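PDB 6PI9: 16S rRNA (guanine(1405)-N(7))-methyltransferase from Klebsiella pneumoniae, which probably methylates the N7 position of guanine 1405 in 16S rRNA, using S-adenosyl-L-methionine as methyl donor and conferring resistance to various aminoglycosides. Local coordinates for residues 171-176 with 202-207; 208-213 with 252-257. All blocks are in the same frame, centred on the assembly; numbering follows the deposited sequence.

Contact 1 of 2, residues 171-176 with 202-207; sequences EIPAEE and ASLRAP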
loop_
_atom_site.group_PDB
_atom_site.type_symbol
_atom_site.label_atom_id
_atom_site.label_comp_id
_atom_site.label_asym_id
_atom_site.label_seq_id
_atom_site.Cartn_x
_atom_site.Cartn_y
_atom_site.Cartn_z
ATOM N N GLU A 171 8.711 -19.714 10.118
ATOM C CA GLU A 171 7.975 -20.952 10.363
ATOM C C GLU A 171 7.336 -21.406 9.056
ATOM O O GLU A 171 6.734 -20.592 8.367
ATOM C CB GLU A 171 6.893 -20.722 11.438
ATOM C CG GLU A 171 6.035 -21.932 11.711
ATOM C CD GLU A 171 4.796 -21.667 12.600
ATOM O OE1 GLU A 171 4.640 -20.590 13.234
ATOM O OE2 GLU A 171 3.979 -22.593 12.683
ATOM N N ILE A 172 7.457 -22.679 8.725
ATOM C CA ILE A 172 6.645 -23.279 7.655
ATOM C C ILE A 172 5.536 -24.028 8.343
ATOM O O ILE A 172 5.825 -24.969 9.129
ATOM C CB ILE A 172 7.508 -24.175 6.755
ATOM C CG1 ILE A 172 8.279 -23.277 5.773
ATOM C CG2 ILE A 172 6.642 -25.167 5.989
ATOM C CD1 ILE A 172 9.089 -24.050 4.763
ATOM N N PRO A 173 4.272 -23.585 8.265
ATOM C CA PRO A 173 3.198 -24.205 9.057
ATOM C C PRO A 173 3.170 -25.700 8.866
ATOM O O PRO A 173 3.200 -26.193 7.724
ATOM C CB PRO A 173 1.925 -23.563 8.519
ATOM C CG PRO A 173 2.419 -22.153 8.033
ATOM C CD PRO A 173 3.809 -22.388 7.511
ATOM N N ALA A 174 3.100 -26.421 9.995
ATOM C CA ALA A 174 3.159 -27.877 10.004
ATOM C C ALA A 174 1.780 -28.538 10.057
ATOM O O ALA A 174 1.699 -29.774 10.062
ATOM C CB ALA A 174 4.015 -28.349 11.180
ATOM N N GLU A 175 0.699 -27.761 10.069
ATOM C CA GLU A 175 -0.628 -28.336 10.203
ATOM C C GLU A 175 -0.987 -29.148 8.963
ATOM O O GLU A 175 -0.505 -28.874 7.852
ATOM C CB GLU A 175 -1.669 -27.238 10.430
ATOM C CG GLU A 175 -1.506 -26.559 11.796
ATOM C CD GLU A 175 -0.600 -25.331 11.753
ATOM O OE1 GLU A 175 -0.609 -24.563 12.742
ATOM O OE2 GLU A 175 0.101 -25.128 10.727
ATOM N N GLU A 176 -1.821 -30.170 9.176
ATOM C CA GLU A 176 -2.484 -30.910 8.110
ATOM C C GLU A 176 -3.758 -30.200 7.703
ATOM O O GLU A 176 -4.554 -29.815 8.561
ATOM C CB GLU A 176 -2.885 -32.299 8.583
ATOM C CG GLU A 176 -1.765 -33.121 9.017
ATOM C CD GLU A 176 -1.779 -34.506 8.418
ATOM O OE1 GLU A 176 -0.698 -34.925 7.967
ATOM O OE2 GLU A 176 -2.836 -35.195 8.449
ATOM N N ALA A 202 6.460 -25.532 -1.517
ATOM C CA ALA A 202 6.918 -26.921 -1.603
ATOM C C ALA A 202 6.736 -27.704 -0.301
ATOM O O ALA A 202 6.792 -28.942 -0.327
ATOM C CB ALA A 202 8.394 -26.969 -2.008
ATOM N N SER A 203 6.534 -27.032 0.828
ATOM C CA SER A 203 6.536 -27.703 2.126
ATOM C C SER A 203 5.177 -27.775 2.817
ATOM O O SER A 203 5.039 -28.549 3.791
ATOM C CB SER A 203 7.521 -27.009 3.085
ATOM O OG SER A 203 8.861 -27.091 2.621
ATOM N N LEU A 204 4.189 -26.984 2.379
ATOM C CA LEU A 204 2.862 -27.041 2.985
ATOM C C LEU A 204 2.260 -28.443 2.883
ATOM O O LEU A 204 2.397 -29.130 1.865
ATOM C CB LEU A 204 1.947 -26.011 2.318
ATOM C CG LEU A 204 2.240 -24.589 2.776
ATOM C CD1 LEU A 204 1.475 -23.585 1.900
ATOM C CD2 LEU A 204 1.945 -24.373 4.287
ATOM N N ARG A 205 1.608 -28.878 3.955
ATOM C CA ARG A 205 1.060 -30.236 3.991
ATOM C C ARG A 205 -0.418 -30.224 3.631
ATOM O O ARG A 205 -1.239 -30.760 4.371
ATOM C CB ARG A 205 1.288 -30.852 5.366
ATOM C CG ARG A 205 2.746 -31.065 5.737
ATOM C CD ARG A 205 2.869 -31.345 7.228
ATOM N NE ARG A 205 4.225 -31.730 7.618
ATOM C CZ ARG A 205 4.624 -31.906 8.880
ATOM N NH1 ARG A 205 3.772 -31.724 9.884
ATOM N NH2 ARG A 205 5.877 -32.275 9.142
ATOM N N ALA A 206 -0.782 -29.567 2.525
ATOM C CA ALA A 206 -2.157 -29.559 2.034
ATOM C C ALA A 206 -2.107 -29.890 0.543
ATOM O O ALA A 206 -1.245 -29.352 -0.188
ATOM C CB ALA A 206 -2.857 -28.210 2.255
ATOM N N PRO A 207 -3.007 -30.744 0.057
ATOM C CA PRO A 207 -2.943 -31.132 -1.357
ATOM C C PRO A 207 -3.469 -30.085 -2.317
ATOM O O PRO A 207 -3.205 -30.204 -3.527
ATOM C CB PRO A 207 -3.814 -32.389 -1.405
ATOM C CG PRO A 207 -4.776 -32.213 -0.297
ATOM C CD PRO A 207 -4.017 -31.525 0.796
HETATM O O HOH W 1 1.098 -27.374 6.369
HETATM O O HOH W 2 5.218 -28.633 6.865
#
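Arg-205 reaches Ala-174 on an extended chain: with CG anti to the carbonyl carbon (chi1 -65°) and CD and NE both continuing in trans, the side chain reaches across to the loop at Ala-174. NH1 then donates to Ala-174 O at 2.9 Å, in the carbonyl plane and on a lone pair. The bond is bent, 135° at the hydrogen, and the oxygen is tilted from the guanidinium plane; CD lies 3.4 Å from the same Ala-174 O, while the Ala-174 methyl CB packs against NH1. At the other end of the contact, Ile-172 has CG2 anti to the backbone N, and this branch meets Ser-203 CB at 3.5 Å. Its CD1 rests against CB and OG of the same serine, whose hydroxyl is hydrogen-bonded to Glu-199 O one turn back in the helix.

Between these ends the two backbones are joined largely through water. One water donates to Pro-173 O and, at 2.6 Å, to Glu-175 O, and accepts from Arg-205 N at 2.9 Å, so that it ties three backbone groups together. A second links Pro-173 O to Ser-203 O by longer bonds. Pro-173 CD also packs on Leu-204 CD2 at 4.2 Å.

The contact thus joins the loop between strands 162-165 and 179-183 to helix 196-203 and the turn that follows it in this Rossmann-like methyltransferase fold. Pro-173 also touches Leu-200 of that helix and Met-140 of strand 137-141, Leu-204 packs on Leu-120 of strand 117-120, and the Glu-175 carboxylate forms a salt bridge with Arg-164 of strand 162-165.

Contact 2 of 2, residues 208-213 with 252-257; sequences RLVVTF and ELVYLV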
loop_
_atom_site.group_PDB
_atom_site.type_symbol
_atom_site.label_atom_id
_atom_site.label_comp_id
_atom_site.label_asym_id
_atom_site.label_seq_id
_atom_site.Cartn_x
_atom_site.Cartn_y
_atom_site.Cartn_z
ATOM N N ARG A 208 -4.232 -29.088 -1.848
ATOM C CA ARG A 208 -4.783 -28.075 -2.745
ATOM C C ARG A 208 -4.410 -26.730 -2.171
ATOM O O ARG A 208 -4.486 -26.549 -0.958
ATOM C CB ARG A 208 -6.306 -28.183 -2.885
ATOM C CG ARG A 208 -6.723 -29.335 -3.819
ATOM C CD ARG A 208 -8.132 -29.814 -3.587
ATOM N NE ARG A 208 -8.783 -30.386 -4.787
ATOM C CZ ARG A 208 -8.331 -31.424 -5.494
ATOM N NH1 ARG A 208 -7.168 -32.008 -5.180
ATOM N NH2 ARG A 208 -9.032 -31.872 -6.540
ATOM N N LEU A 209 -4.007 -25.791 -3.035
ATOM C CA LEU A 209 -3.598 -24.457 -2.628
ATOM C C LEU A 209 -4.376 -23.456 -3.466
ATOM O O LEU A 209 -4.612 -23.693 -4.654
ATOM C CB LEU A 209 -2.097 -24.201 -2.852
ATOM C CG LEU A 209 -1.171 -25.282 -2.304
ATOM C CD1 LEU A 209 0.242 -24.869 -2.634
ATOM C CD2 LEU A 209 -1.310 -25.471 -0.770
ATOM N N VAL A 210 -4.771 -22.348 -2.852
ATOM C CA VAL A 210 -5.346 -21.204 -3.572
ATOM C C VAL A 210 -4.358 -20.083 -3.428
ATOM O O VAL A 210 -4.103 -19.633 -2.307
ATOM C CB VAL A 210 -6.712 -20.794 -2.998
ATOM C CG1 VAL A 210 -7.262 -19.560 -3.760
ATOM C CG2 VAL A 210 -7.673 -21.982 -3.082
ATOM N N VAL A 211 -3.778 -19.628 -4.538
ATOM C CA VAL A 211 -2.704 -18.623 -4.494
ATOM C C VAL A 211 -3.185 -17.426 -5.281
ATOM O O VAL A 211 -3.659 -17.594 -6.410
ATOM C CB VAL A 211 -1.398 -19.164 -5.117
ATOM C CG1 VAL A 211 -0.293 -18.055 -5.176
ATOM C CG2 VAL A 211 -0.923 -20.469 -4.397
ATOM N N THR A 212 -3.167 -16.233 -4.684
ATOM C CA THR A 212 -3.700 -15.096 -5.417
ATOM C C THR A 212 -2.755 -13.905 -5.405
ATOM O O THR A 212 -1.906 -13.741 -4.522
ATOM C CB THR A 212 -5.051 -14.618 -4.896
ATOM O OG1 THR A 212 -4.830 -13.855 -3.703
ATOM C CG2 THR A 212 -5.958 -15.808 -4.633
ATOM N N PHE A 213 -2.979 -13.014 -6.385
ATOM C CA PHE A 213 -2.133 -11.822 -6.504
ATOM C C PHE A 213 -3.020 -10.613 -6.763
ATOM O O PHE A 213 -4.030 -10.727 -7.447
ATOM C CB PHE A 213 -1.158 -11.943 -7.709
ATOM C CG PHE A 213 -0.212 -13.101 -7.585
ATOM C CD1 PHE A 213 1.031 -12.920 -6.979
ATOM C CD2 PHE A 213 -0.567 -14.376 -8.065
ATOM C CE1 PHE A 213 1.927 -14.016 -6.854
ATOM C CE2 PHE A 213 0.310 -15.485 -7.935
ATOM C CZ PHE A 213 1.577 -15.299 -7.326
ATOM N N GLU A 252 -8.231 -9.463 -8.348
ATOM C CA GLU A 252 -7.426 -10.506 -7.716
ATOM C C GLU A 252 -7.206 -11.602 -8.749
ATOM O O GLU A 252 -8.177 -12.178 -9.233
ATOM C CB GLU A 252 -8.149 -11.058 -6.457
ATOM C CG GLU A 252 -7.312 -12.071 -5.676
ATOM C CD GLU A 252 -7.901 -12.353 -4.303
ATOM O OE1 GLU A 252 -9.106 -12.136 -4.125
ATOM O OE2 GLU A 252 -7.158 -12.749 -3.391
ATOM N N LEU A 253 -5.943 -11.881 -9.084
ATOM C CA LEU A 253 -5.606 -13.020 -9.943
ATOM C C LEU A 253 -5.518 -14.272 -9.082
ATOM O O LEU A 253 -4.696 -14.319 -8.156
ATOM C CB LEU A 253 -4.261 -12.779 -10.628
ATOM C CG LEU A 253 -3.581 -13.975 -11.356
ATOM C CD1 LEU A 253 -4.410 -14.482 -12.537
ATOM C CD2 LEU A 253 -2.176 -13.497 -11.771
ATOM N N VAL A 254 -6.326 -15.290 -9.403
ATOM C CA VAL A 254 -6.505 -16.464 -8.538
ATOM C C VAL A 254 -6.007 -17.701 -9.285
ATOM O O VAL A 254 -6.379 -17.914 -10.423
ATOM C CB VAL A 254 -7.987 -16.674 -8.150
ATOM C CG1 VAL A 254 -8.122 -17.921 -7.183
ATOM C CG2 VAL A 254 -8.593 -15.409 -7.525
ATOM N N TYR A 255 -5.182 -18.506 -8.621
ATOM C CA TYR A 255 -4.688 -19.791 -9.113
ATOM C C TYR A 255 -5.187 -20.909 -8.205
ATOM O O TYR A 255 -5.031 -20.830 -6.985
ATOM C CB TYR A 255 -3.160 -19.863 -9.048
ATOM C CG TYR A 255 -2.472 -19.067 -10.130
ATOM C CD1 TYR A 255 -2.181 -19.631 -11.356
ATOM C CD2 TYR A 255 -2.098 -17.744 -9.905
ATOM C CE1 TYR A 255 -1.524 -18.873 -12.351
ATOM C CE2 TYR A 255 -1.463 -17.004 -10.896
ATOM C CZ TYR A 255 -1.185 -17.559 -12.079
ATOM O OH TYR A 255 -0.532 -16.803 -13.049
ATOM N N LEU A 256 -5.740 -21.965 -8.800
ATOM C CA LEU A 256 -6.069 -23.181 -8.060
ATOM C C LEU A 256 -4.970 -24.193 -8.364
ATOM O O LEU A 256 -4.750 -24.539 -9.531
ATOM C CB LEU A 256 -7.443 -23.710 -8.504
ATOM C CG LEU A 256 -8.611 -22.707 -8.455
ATOM C CD1 LEU A 256 -9.961 -23.379 -8.863
ATOM C CD2 LEU A 256 -8.712 -22.051 -7.073
ATOM N N VAL A 257 -4.304 -24.676 -7.337
ATOM C CA VAL A 257 -3.045 -25.384 -7.477
ATOM C C VAL A 257 -3.181 -26.737 -6.804
ATOM O O VAL A 257 -3.654 -26.822 -5.667
ATOM C CB VAL A 257 -1.906 -24.579 -6.840
ATOM C CG1 VAL A 257 -0.598 -25.343 -6.893
ATOM C CG2 VAL A 257 -1.822 -23.210 -7.516
#
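Thr-212 OG1 donates at 2.6 Å to Glu-252 OE2, which accepts on its anti lone pair, away from the other oxygen. Here OG1 stands between the backbone N and the carbonyl carbon (chi1 78°), while the extended glutamate crosses the threonine obliquely. Each group has a second partner: OG1 bonds to Lys-184 N, and Glu-252 OE1 forms a salt bridge with Arg-96, a residue that binds S-adenosyl-L-homocysteine.

Six backbone bonds of 2.8 to 3.0 Å hold the antiparallel strands, in the hydrogen-bonded pairs Leu-209/Val-257, Val-211/Tyr-255 and Phe-213/Leu-253. In the non-hydrogen-bonded pair Thr-212/Val-254 the strands come close, with Thr-212 CA 3.0 Å from Leu-253 O in a CA-H...O contact.

On the Thr-212 face, Val-210 CG1 meets Val-254 CG1 at 3.9 Å, and Thr-212 CG2 lies beside Val-254 CG2; helix 100-111 packs over Val-210 and Leu-256. On the other face, Tyr-255 CD2 lies in plane at the edge of the Phe-213 ring, 3.8 Å from CE2, and Phe-233 of helix 225-236 meets both rings.

Packing on both faces is mainly apolar; Thr-212/Glu-252 is the polar side-chain link, where a buried carboxylate, probably stabilised as an anion by Arg-96, would help position that ligand-binding arginine.

The two contacts follow one another along the chain: Pro-207 ends the one and Arg-208 begins the other, and strand 208-214 is the next regular element after helix 196-203, reached through residues 204-207. Their centres lie 16 Å apart, yet the two touch where Leu-204 CD1 packs on Leu-209 CD2 at 4.3 Å. Both approach the bound S-adenosyl-L-homocysteine, through different elements. In contact 1 the side chain of Pro-173 is about 8 Å from the ligand at nearest atoms and touches Leu-168, which binds it; in contact 2 the side chain of Glu-252 is about 5 Å from the bound S-adenosyl-L-homocysteine. Contact 1 thus borders the pocket through Pro-173 at Leu-168, and contact 2 through Glu-252 at Arg-96.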